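Local coordinates for arsenate Reductase (Corynebacterium glutamicum, PDB 3T38), which reduces arsenate to arsenite in a thioredoxin-dependent manner, using a fold of the low molecular weight tyrosine phosphatase type, at residues A[12-17]-A[36-41]; A[42-47]-A[143-148]; A[87-92]-A[116-121]; A[32-37]-A[65-70]. One frame throughout, in Å; residues are numbered along the deposited sequence.

Interaction 1 (A[12-17]-A[36-41]); sequences NILNRI and RYIFES. With D1D ((4S,5S)-1,2-dithiane-4,5-diol), chain C.
Phe39 has CG anti to its carbonyl carbon (chi1 -74°), and its ring reaches helix 10-24 at Leu14 and Asn15. Leu14 CD1 lies 4.0 Å from Phe39 CD2. Leu14 CB comes closer, 3.5 Å from Phe39 CE2, at an oblique approach to the ring. Asn15 sits at the rim near the ring plane. Its OD1 is 2.9 Å from Phe39 CZ, and amide and ring are turned 58° apart. One turn after Leu14, Ile17 CG2 lies 4.2 Å from Ile38 CG1. Ile38 CD1 is modelled too close to the Leu14 carbonyl, so its exact position is doubtful.

The two helix segments run roughly antiparallel, at 147°. On helix 31-49, Arg36 and Glu40 form a salt bridge, NH1 to OE2, 2.7 Å long. Their CB atoms border the bound dithiane diol, Glu40 CB at 3.8 Å from S4. Asp148 of the second subunit forms a salt bridge from OD2 to Arg36 NH2, and its backbone N hydrogen-bonds Glu40 OE1. The chemistry is thus divided. Mainly apolar packing joins the helix pair. The charged ends of Arg36 and Glu40 pair with each other and with the second subunit, while their carbons border the ligand.

Interaction 2 (A[42-47]-A[143-148]); sequences YVSLAR and PKPLTD
Lys144 NZ is held by two carbonyl oxygens, those of Phe142 and Ser114, while CB of the same residue meets Leu45 on helix 31-49. The amine is therefore fixed away from the helix, and the part of Lys144 that faces Leu45 is carbon.

Leu45 CD2 is the methyl that does most of the touching. It lies 3.7 Å from Pro143 O, 4.1 Å from Lys144 CB and 4.2 Å from Pro145 CD. One methyl thus spans three consecutive residues of the extended chain. Next to it, Ser44 CB faces the ring of Pro145, at 4.1 Å from CG. Ser44 OG turns back to its own helix and bonds Glu40 O.

Arg47 folds back along the helix. Ser44 CA lies 3.5 Å above one face of its guanidinium, offset toward the rim. Arg47 NH2 also approaches the other segment, coming obliquely to within 4.5 Å of Pro145 CG. The same NH2 lies close to its counterpart on Arg47 of the second subunit, two like charges that would be expected to repel. Arg47 NH1 binds Leu146 O of that subunit.

The contact joins the N-terminal helices to the low molecular weight phosphatase domain. Leu55 of helix 55-73 also packs on Leu45. Lys144 and Leu146 hydrogen-bond through their backbones to Gly116 at the end of strand 111-116, and Leu146 packs on strand 83-88.

Interaction 3 (A[87-92]-A[116-121]); sequences ICVHNA and GSLPAS
Gly116 packs tightly against the turn that follows Cys88. Its N lies 3.4 Å from Asn91 CB, and its CA gives a CA-H...O contact to Cys88 O. Cys88 and Gly116 form a parallel beta bridge. Beyond it the chains are joined by backbone bonds: Leu118 N to Val89 O (2.8 Å, 168°) and Ala120 N to His90 O (3.0 Å, 165°). Ser117 N to Cys88 O is weak.

The outer side is looser and built from side chains. Val89 and Leu118 lie side by side, pointing the same way, with CG1 and CD1 4.0 Å apart. Val89 CG1 also sits over the centre of the His90 ring. That ring turns its edge to Leu118 O, 3.3 Å from CD2. His90 and Leu118 are exposed, though Leu118 packs on Thr48 of the second subunit.

Cys88, Arg94 and Ser95 have the spacing of the phosphatase P-loop, with five residues between the cysteine and the arginine. Asn91 takes a left-handed backbone conformation, and its ND2 binds Ser95 OG and Ser114 OG. Backbone bonds thus hold the strand-like edge of this loop, and Asn91 ties it to the following helix and to strand 111-116.

Interaction 4 (A[32-37]-A[65-70]); sequences ETINRY and DRLHAL. With D1D ((4S,5S)-1,2-dithiane-4,5-diol), chain C.
The ligand pocket between helices 31-49 and 55-73 is lined here by Tyr37 and Arg66. The Tyr37 ring is sandwiched. Leu67 CD2 sits over the centre of one face in a CH-pi contact, 3.8 Å from the centroid. C4 of the dithiane diol, the oxidised form of dithiothreitol, lies over the opposite face, offset toward the rim. Its O3 comes within 3.3 Å of Tyr37 CD2.

Arg66 approaches the ring from its edge, with CB 3.5 Å from Tyr37 CE1. The arginine chain bends at chi3 (77°), which places NE 3.8 Å from the same CE1. The guanidinium therefore has Tyr37 CE1 over one face, with the two planes 47° apart. Its NH2 reaches S4 of the ligand at 3.3 Å. Asp149 OD2 receives both Tyr37 OH and Arg66 NE. These two bonds hold the ring and the guanidinium on one acid, whose negative charge probably balances the arginine. Ser41 OG bonds Arg66 NH1.

Leu70 CD2 packs beside Tyr37 OH at 3.4 Å. Ile34 CD1 meets Leu67 CD2 at 3.6 Å, the two side chains crossing at about a right angle.

The two helix segments run roughly antiparallel, at 139°. Leu21 of helix 10-24 packs on both Ile34 and Leu67. Helix 148-153 brings Asp149 to the pocket and packs on Ala69.

From the N terminus, interaction 1 closes the first helix hairpin by pairing helix 10-24 with helix 31-49. Interaction 4 starts where it ends, sharing Arg36 and Tyr37, and folds helix 55-73 back onto helix 31-49. Together they hold the three N-terminal helices, two of which line the ligand pocket. Interaction 2 leaves helix 31-49 further on and closes a much longer loop, to residues 143-148. It crosses interaction 4 in chain order. Interaction 3 lies within that long loop and joins the ends of strands 83-88 and 111-116. Interactions 2 and 3 touch through backbone bonds. All four also touch the second subunit.

Interaction 1 (A[12-17]-A[36-41])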
# COMPACT_ATOMS: atom_id res chain seq x y z
N ASN A 12 13.28 11.85 -10.06
CA ASN A 12 13.13 12.73 -11.18
C ASN A 12 12.32 12.10 -12.31
O ASN A 12 11.48 12.76 -12.92
CB ASN A 12 14.51 13.23 -11.66
CG ASN A 12 15.16 14.19 -10.65
OD1 ASN A 12 14.46 14.89 -9.90
ND2 ASN A 12 16.49 14.20 -10.63
N ILE A 13 12.55 10.82 -12.55
CA ILE A 13 11.76 10.10 -13.54
C ILE A 13 10.29 10.11 -13.15
O ILE A 13 9.47 10.48 -13.98
CB ILE A 13 12.24 8.67 -13.72
CG1 ILE A 13 13.71 8.70 -14.17
CG2 ILE A 13 11.33 7.89 -14.67
CD1 ILE A 13 14.66 9.34 -13.05
N LEU A 14 10.00 9.72 -11.90
CA LEU A 14 8.66 9.74 -11.30
C LEU A 14 8.02 11.15 -11.43
O LEU A 14 6.84 11.29 -11.74
CB LEU A 14 8.67 9.22 -9.83
CG LEU A 14 9.16 7.76 -9.57
CD1 LEU A 14 9.32 7.40 -8.07
CD2 LEU A 14 8.23 6.69 -10.23
N ASN A 15 8.80 12.20 -11.21
CA ASN A 15 8.27 13.54 -11.41
C ASN A 15 7.78 13.74 -12.85
O ASN A 15 6.72 14.34 -13.05
CB ASN A 15 9.32 14.63 -11.10
CG ASN A 15 9.56 14.82 -9.65
OD1 ASN A 15 8.66 14.60 -8.81
ND2 ASN A 15 10.76 15.24 -9.31
N ARG A 16 8.54 13.22 -13.83
CA ARG A 16 8.18 13.37 -15.25
C ARG A 16 6.87 12.67 -15.61
O ARG A 16 6.00 13.26 -16.24
CB ARG A 16 9.31 12.99 -16.20
CG ARG A 16 8.97 13.23 -17.68
CD ARG A 16 9.92 12.48 -18.66
NE ARG A 16 10.13 11.09 -18.25
CZ ARG A 16 9.23 10.13 -18.42
NH1 ARG A 16 8.07 10.40 -19.02
NH2 ARG A 16 9.48 8.88 -18.01
N ILE A 17 6.72 11.43 -15.14
CA ILE A 17 5.49 10.63 -15.22
C ILE A 17 4.26 11.28 -14.54
O ILE A 17 3.15 11.28 -15.11
CB ILE A 17 5.75 9.18 -14.66
CG1 ILE A 17 6.80 8.44 -15.49
CG2 ILE A 17 4.47 8.34 -14.65
CD1 ILE A 17 7.47 7.32 -14.71
N ARG A 36 0.08 11.81 -6.11
CA ARG A 36 0.19 10.74 -5.10
C ARG A 36 0.10 9.39 -5.70
O ARG A 36 0.73 8.43 -5.23
CB ARG A 36 -0.92 10.83 -4.03
CG ARG A 36 -0.80 12.08 -3.15
CD ARG A 36 0.43 11.92 -2.21
NE ARG A 36 1.65 12.39 -2.82
CZ ARG A 36 2.87 11.94 -2.52
NH1 ARG A 36 3.05 10.95 -1.66
NH2 ARG A 36 3.93 12.46 -3.13
N TYR A 37 -0.71 9.27 -6.74
CA TYR A 37 -0.90 7.99 -7.39
C TYR A 37 0.38 7.40 -7.84
O TYR A 37 0.70 6.22 -7.57
CB TYR A 37 -1.91 8.05 -8.53
CG TYR A 37 -3.19 7.45 -8.08
CD1 TYR A 37 -3.49 6.10 -8.34
CD2 TYR A 37 -4.13 8.21 -7.40
CE1 TYR A 37 -4.72 5.53 -7.89
CE2 TYR A 37 -5.36 7.64 -6.96
CZ TYR A 37 -5.63 6.33 -7.21
OH TYR A 37 -6.83 5.80 -6.74
N ILE A 38 1.17 8.20 -8.51
CA ILE A 38 2.42 7.65 -8.98
C ILE A 38 3.49 7.39 -7.90
O ILE A 38 4.15 6.35 -7.93
CB ILE A 38 2.92 8.44 -10.14
CG1 ILE A 38 4.32 8.03 -10.50
CG2 ILE A 38 2.82 9.91 -9.85
CD1 ILE A 38 5.19 9.20 -10.62
N PHE A 39 3.70 8.33 -6.98
CA PHE A 39 4.74 8.13 -5.99
C PHE A 39 4.34 7.06 -4.95
O PHE A 39 5.21 6.29 -4.52
CB PHE A 39 5.13 9.40 -5.27
CG PHE A 39 5.97 10.34 -6.13
CD1 PHE A 39 5.35 11.35 -6.89
CD2 PHE A 39 7.36 10.25 -6.14
CE1 PHE A 39 6.08 12.22 -7.69
CE2 PHE A 39 8.12 11.15 -6.93
CZ PHE A 39 7.48 12.13 -7.72
N GLU A 40 3.05 7.03 -4.58
CA GLU A 40 2.58 6.04 -3.64
C GLU A 40 2.62 4.67 -4.27
O GLU A 40 2.96 3.67 -3.62
CB GLU A 40 1.19 6.37 -3.08
CG GLU A 40 1.18 7.67 -2.27
CD GLU A 40 2.11 7.64 -1.02
OE1 GLU A 40 2.63 6.57 -0.64
OE2 GLU A 40 2.30 8.70 -0.38
N SER A 41 2.26 4.59 -5.56
CA SER A 41 2.37 3.30 -6.22
C SER A 41 3.79 2.74 -6.29
O SER A 41 4.00 1.53 -6.08
CB SER A 41 1.80 3.38 -7.63
OG SER A 41 0.41 3.37 -7.53
S1 D1D C . -2.55 6.63 -1.06
C1 D1D C . -3.13 8.36 -1.01
C2 D1D C . -4.13 8.54 -2.09
O2 D1D C . -4.38 9.88 -2.19
C3 D1D C . -3.45 8.30 -3.41
O3 D1D C . -4.07 9.19 -4.22
C4 D1D C . -3.62 6.95 -4.06
S4 D1D C . -2.52 5.78 -3.19

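Interaction 2 (A[42-47]-A[143-148])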
# COMPACT_ATOMS: atom_id res chain seq x y z
N TYR A 42 4.74 3.61 -6.62
CA TYR A 42 6.17 3.32 -6.60
C TYR A 42 6.64 2.76 -5.26
O TYR A 42 7.31 1.75 -5.20
CB TYR A 42 6.92 4.59 -6.87
CG TYR A 42 8.44 4.38 -6.89
CD1 TYR A 42 9.22 4.81 -5.82
CD2 TYR A 42 9.05 3.80 -7.98
CE1 TYR A 42 10.59 4.64 -5.83
CE2 TYR A 42 10.41 3.60 -8.02
CZ TYR A 42 11.18 4.02 -6.93
OH TYR A 42 12.53 3.83 -6.97
N VAL A 43 6.29 3.46 -4.20
CA VAL A 43 6.67 3.09 -2.86
C VAL A 43 6.02 1.80 -2.47
O VAL A 43 6.75 0.87 -1.99
CB VAL A 43 6.51 4.25 -1.81
CG1 VAL A 43 6.73 3.68 -0.39
CG2 VAL A 43 7.54 5.35 -2.09
N SER A 44 4.72 1.67 -2.76
CA SER A 44 4.04 0.37 -2.58
C SER A 44 4.79 -0.81 -3.18
O SER A 44 4.99 -1.87 -2.53
CB SER A 44 2.64 0.42 -3.19
OG SER A 44 1.88 1.20 -2.26
N LEU A 45 5.17 -0.66 -4.44
CA LEU A 45 5.86 -1.78 -5.09
C LEU A 45 7.24 -1.97 -4.53
O LEU A 45 7.74 -3.12 -4.40
CB LEU A 45 5.88 -1.59 -6.61
CG LEU A 45 4.46 -1.72 -7.25
CD1 LEU A 45 4.57 -1.37 -8.73
CD2 LEU A 45 3.91 -3.11 -7.08
N ALA A 46 7.89 -0.84 -4.17
CA ALA A 46 9.25 -0.92 -3.66
C ALA A 46 9.31 -1.74 -2.39
O ALA A 46 10.32 -2.39 -2.12
CB ALA A 46 9.80 0.45 -3.41
N ARG A 47 8.24 -1.71 -1.61
CA ARG A 47 8.22 -2.42 -0.30
C ARG A 47 8.45 -3.91 -0.45
O ARG A 47 9.15 -4.52 0.38
CB ARG A 47 6.91 -2.14 0.42
CG ARG A 47 6.87 -0.76 1.09
CD ARG A 47 5.65 -0.60 2.05
NE ARG A 47 4.48 -1.21 1.43
CZ ARG A 47 3.41 -0.55 0.98
NH1 ARG A 47 3.31 0.81 1.02
NH2 ARG A 47 2.44 -1.28 0.47
N PRO A 143 3.40 -8.92 -9.13
CA PRO A 143 2.57 -8.92 -7.90
C PRO A 143 2.38 -7.52 -7.40
O PRO A 143 3.30 -6.70 -7.54
CB PRO A 143 3.42 -9.69 -6.89
CG PRO A 143 4.51 -10.39 -7.76
CD PRO A 143 4.74 -9.44 -8.89
N LYS A 144 1.23 -7.21 -6.82
CA LYS A 144 0.95 -5.81 -6.41
C LYS A 144 -0.00 -5.89 -5.25
O LYS A 144 -0.82 -6.81 -5.22
CB LYS A 144 0.34 -5.02 -7.56
CG LYS A 144 -1.04 -5.54 -8.12
CD LYS A 144 -1.30 -5.06 -9.61
CE LYS A 144 -0.68 -6.05 -10.66
NZ LYS A 144 -1.18 -7.45 -10.33
N PRO A 145 0.04 -4.90 -4.34
CA PRO A 145 -0.94 -5.00 -3.25
C PRO A 145 -2.35 -4.63 -3.64
O PRO A 145 -2.58 -3.73 -4.49
CB PRO A 145 -0.46 -3.96 -2.23
CG PRO A 145 0.17 -2.81 -3.10
CD PRO A 145 0.71 -3.58 -4.40
N LEU A 146 -3.30 -5.24 -2.95
CA LEU A 146 -4.69 -4.80 -3.00
C LEU A 146 -4.85 -3.31 -2.68
O LEU A 146 -4.30 -2.81 -1.72
CB LEU A 146 -5.50 -5.60 -1.98
CG LEU A 146 -7.00 -5.41 -2.07
CD1 LEU A 146 -7.54 -5.77 -3.55
CD2 LEU A 146 -7.55 -6.32 -0.92
N THR A 147 -5.63 -2.62 -3.48
CA THR A 147 -5.89 -1.19 -3.22
C THR A 147 -7.41 -0.99 -3.40
O THR A 147 -8.10 -1.80 -3.98
CB THR A 147 -5.14 -0.29 -4.20
OG1 THR A 147 -5.49 -0.65 -5.54
CG2 THR A 147 -3.55 -0.34 -4.01
N ASP A 148 -7.91 0.07 -2.82
CA ASP A 148 -9.35 0.29 -2.73
C ASP A 148 -9.90 0.67 -4.09
O ASP A 148 -10.98 0.22 -4.43
CB ASP A 148 -9.64 1.45 -1.75
CG ASP A 148 -11.11 1.58 -1.42
OD1 ASP A 148 -11.64 0.66 -0.75
OD2 ASP A 148 -11.70 2.61 -1.79

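Interaction 3 (A[87-92]-A[116-121])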
# COMPACT_ATOMS: atom_id res chain seq x y z
N ILE A 87 -8.04 -11.99 -5.94
CA ILE A 87 -7.25 -11.59 -4.78
C ILE A 87 -6.79 -12.88 -4.11
O ILE A 87 -7.64 -13.69 -3.82
CB ILE A 87 -8.13 -10.77 -3.74
CG1 ILE A 87 -8.72 -9.50 -4.40
CG2 ILE A 87 -7.27 -10.33 -2.50
CD1 ILE A 87 -9.60 -8.74 -3.52
N CYS A 88 -5.47 -13.05 -3.88
CA CYS A 88 -4.90 -14.22 -3.12
C CYS A 88 -3.79 -13.62 -2.27
O CYS A 88 -3.72 -12.38 -2.15
CB CYS A 88 -4.34 -15.30 -4.06
SG CYS A 88 -2.86 -14.77 -5.08
N VAL A 89 -2.99 -14.45 -1.60
CA VAL A 89 -2.06 -13.87 -0.62
C VAL A 89 -0.93 -13.09 -1.30
O VAL A 89 -0.81 -11.91 -1.09
CB VAL A 89 -1.55 -14.88 0.43
CG1 VAL A 89 -0.51 -14.22 1.35
CG2 VAL A 89 -2.74 -15.47 1.25
N HIS A 90 -0.19 -13.72 -2.21
CA HIS A 90 1.07 -13.21 -2.73
C HIS A 90 0.97 -12.61 -4.09
O HIS A 90 1.96 -12.08 -4.57
CB HIS A 90 2.06 -14.35 -2.82
CG HIS A 90 2.37 -14.94 -1.49
ND1 HIS A 90 2.10 -16.25 -1.19
CD2 HIS A 90 2.90 -14.38 -0.37
CE1 HIS A 90 2.50 -16.49 0.05
NE2 HIS A 90 2.97 -15.36 0.57
N ASN A 91 -0.20 -12.73 -4.71
CA ASN A 91 -0.45 -12.22 -6.04
C ASN A 91 0.68 -12.74 -6.95
O ASN A 91 1.14 -12.03 -7.86
CB ASN A 91 -0.59 -10.66 -6.08
CG ASN A 91 -1.12 -10.15 -7.43
OD1 ASN A 91 -0.74 -9.07 -7.90
ND2 ASN A 91 -1.98 -10.94 -8.08
N ALA A 92 1.16 -13.95 -6.67
CA ALA A 92 2.13 -14.58 -7.49
C ALA A 92 1.69 -15.88 -8.13
O ALA A 92 2.36 -16.35 -9.08
CB ALA A 92 3.35 -14.80 -6.71
N GLY A 116 -2.68 -8.75 -4.22
CA GLY A 116 -2.31 -9.58 -3.10
C GLY A 116 -2.45 -8.80 -1.81
O GLY A 116 -2.41 -7.55 -1.82
N SER A 117 -2.71 -9.52 -0.72
CA SER A 117 -2.60 -8.94 0.61
C SER A 117 -1.10 -8.77 0.96
O SER A 117 -0.73 -7.85 1.70
CB SER A 117 -3.34 -9.80 1.65
OG SER A 117 -2.77 -11.09 1.77
N LEU A 118 -0.25 -9.71 0.54
CA LEU A 118 1.16 -9.66 0.94
C LEU A 118 2.03 -10.02 -0.29
O LEU A 118 2.61 -11.14 -0.39
CB LEU A 118 1.41 -10.66 2.09
CG LEU A 118 0.55 -10.61 3.36
CD1 LEU A 118 0.83 -11.90 4.32
CD2 LEU A 118 0.67 -9.26 4.17
N PRO A 119 2.11 -9.10 -1.25
CA PRO A 119 2.77 -9.45 -2.52
C PRO A 119 4.14 -10.06 -2.38
O PRO A 119 4.96 -9.58 -1.65
CB PRO A 119 2.88 -8.09 -3.23
CG PRO A 119 1.73 -7.26 -2.66
CD PRO A 119 1.63 -7.70 -1.19
N ALA A 120 4.43 -11.08 -3.18
CA ALA A 120 5.79 -11.50 -3.41
C ALA A 120 6.51 -10.47 -4.29
O ALA A 120 5.92 -9.46 -4.71
CB ALA A 120 5.81 -12.88 -4.07
N SER A 121 7.78 -10.74 -4.58
CA SER A 121 8.55 -9.82 -5.37
C SER A 121 8.38 -10.08 -6.85
O SER A 121 8.60 -9.17 -7.65
CB SER A 121 10.02 -9.89 -4.99
OG SER A 121 10.53 -11.13 -5.33

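Interaction 4 (A[32-37]-A[65-70])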
# COMPACT_ATOMS: atom_id res chain seq x y z
N GLU A 32 -3.07 16.83 -7.44
CA GLU A 32 -2.58 16.34 -6.16
C GLU A 32 -2.86 14.85 -6.05
O GLU A 32 -1.98 14.10 -5.67
CB GLU A 32 -3.13 17.14 -4.95
CG GLU A 32 -4.64 17.32 -4.98
CD GLU A 32 -5.18 18.36 -4.01
OE1 GLU A 32 -6.09 17.98 -3.21
OE2 GLU A 32 -4.72 19.55 -4.10
N THR A 33 -4.06 14.41 -6.43
CA THR A 33 -4.37 12.97 -6.42
C THR A 33 -3.48 12.19 -7.40
O THR A 33 -2.87 11.20 -7.00
CB THR A 33 -5.87 12.74 -6.64
OG1 THR A 33 -6.58 13.39 -5.58
CG2 THR A 33 -6.24 11.28 -6.63
N ILE A 34 -3.37 12.69 -8.63
CA ILE A 34 -2.54 12.13 -9.67
C ILE A 34 -1.08 11.99 -9.27
O ILE A 34 -0.49 10.88 -9.46
CB ILE A 34 -2.53 12.95 -11.00
CG1 ILE A 34 -3.95 13.18 -11.55
CG2 ILE A 34 -1.63 12.23 -12.05
CD1 ILE A 34 -4.72 11.87 -11.70
N ASN A 35 -0.49 13.08 -8.75
CA ASN A 35 0.86 12.96 -8.19
C ASN A 35 1.01 11.90 -7.07
O ASN A 35 1.97 11.14 -7.09
CB ASN A 35 1.44 14.35 -7.87
CG ASN A 35 1.59 15.20 -9.15
OD1 ASN A 35 1.23 14.72 -10.26
ND2 ASN A 35 2.06 16.46 -9.03
N ARG A 36 0.08 11.81 -6.11
CA ARG A 36 0.19 10.74 -5.10
C ARG A 36 0.10 9.39 -5.70
O ARG A 36 0.73 8.43 -5.23
CB ARG A 36 -0.92 10.83 -4.03
CG ARG A 36 -0.80 12.08 -3.15
CD ARG A 36 0.43 11.92 -2.21
NE ARG A 36 1.65 12.39 -2.82
CZ ARG A 36 2.87 11.94 -2.52
NH1 ARG A 36 3.05 10.95 -1.66
NH2 ARG A 36 3.93 12.46 -3.13
N TYR A 37 -0.71 9.27 -6.74
CA TYR A 37 -0.90 7.99 -7.39
C TYR A 37 0.38 7.40 -7.84
O TYR A 37 0.70 6.22 -7.57
CB TYR A 37 -1.91 8.05 -8.53
CG TYR A 37 -3.19 7.45 -8.08
CD1 TYR A 37 -3.49 6.10 -8.34
CD2 TYR A 37 -4.13 8.21 -7.40
CE1 TYR A 37 -4.72 5.53 -7.89
CE2 TYR A 37 -5.36 7.64 -6.96
CZ TYR A 37 -5.63 6.33 -7.21
OH TYR A 37 -6.83 5.80 -6.74
N ASP A 65 -3.25 1.84 -14.30
CA ASP A 65 -4.35 0.94 -14.16
C ASP A 65 -5.23 1.37 -13.02
O ASP A 65 -6.47 1.33 -13.12
CB ASP A 65 -3.98 -0.55 -14.02
CG ASP A 65 -5.27 -1.47 -14.18
OD1 ASP A 65 -6.30 -1.03 -14.86
OD2 ASP A 65 -5.30 -2.59 -13.62
N ARG A 66 -4.61 1.81 -11.93
CA ARG A 66 -5.36 2.28 -10.74
C ARG A 66 -6.22 3.53 -11.01
O ARG A 66 -7.40 3.59 -10.65
CB ARG A 66 -4.42 2.52 -9.57
CG ARG A 66 -3.98 1.24 -8.89
CD ARG A 66 -2.95 1.56 -7.83
NE ARG A 66 -3.65 2.12 -6.68
CZ ARG A 66 -3.06 2.73 -5.66
NH1 ARG A 66 -1.74 2.97 -5.68
NH2 ARG A 66 -3.80 3.14 -4.64
N LEU A 67 -5.66 4.50 -11.71
CA LEU A 67 -6.44 5.68 -12.09
C LEU A 67 -7.62 5.33 -12.97
O LEU A 67 -8.64 5.87 -12.77
CB LEU A 67 -5.56 6.74 -12.76
CG LEU A 67 -4.60 7.42 -11.80
CD1 LEU A 67 -3.42 8.10 -12.58
CD2 LEU A 67 -5.37 8.45 -10.95
N HIS A 68 -7.45 4.39 -13.91
CA HIS A 68 -8.56 3.92 -14.76
C HIS A 68 -9.62 3.24 -13.90
O HIS A 68 -10.78 3.57 -14.00
CB HIS A 68 -8.08 2.99 -15.88
CG HIS A 68 -9.18 2.56 -16.82
ND1 HIS A 68 -9.63 3.34 -17.86
CD2 HIS A 68 -9.93 1.42 -16.86
CE1 HIS A 68 -10.61 2.71 -18.49
NE2 HIS A 68 -10.81 1.54 -17.90
N ALA A 69 -9.21 2.31 -13.02
CA ALA A 69 -10.14 1.74 -12.06
C ALA A 69 -10.91 2.85 -11.32
O ALA A 69 -12.14 2.81 -11.29
CB ALA A 69 -9.44 0.82 -11.08
N LEU A 70 -10.23 3.86 -10.80
CA LEU A 70 -10.94 4.93 -10.09
C LEU A 70 -11.91 5.74 -10.96
O LEU A 70 -12.99 6.10 -10.51
CB LEU A 70 -9.94 5.87 -9.41
CG LEU A 70 -10.46 6.97 -8.45
CD1 LEU A 70 -11.22 6.31 -7.25
CD2 LEU A 70 -9.31 7.82 -7.94
S1 D1D C . -2.55 6.63 -1.06
C1 D1D C . -3.13 8.36 -1.01
C2 D1D C . -4.13 8.54 -2.09
O2 D1D C . -4.38 9.88 -2.19
C3 D1D C . -3.45 8.30 -3.41
O3 D1D C . -4.07 9.19 -4.22
C4 D1D C . -3.62 6.95 -4.06
S4 D1D C . -2.52 5.78 -3.19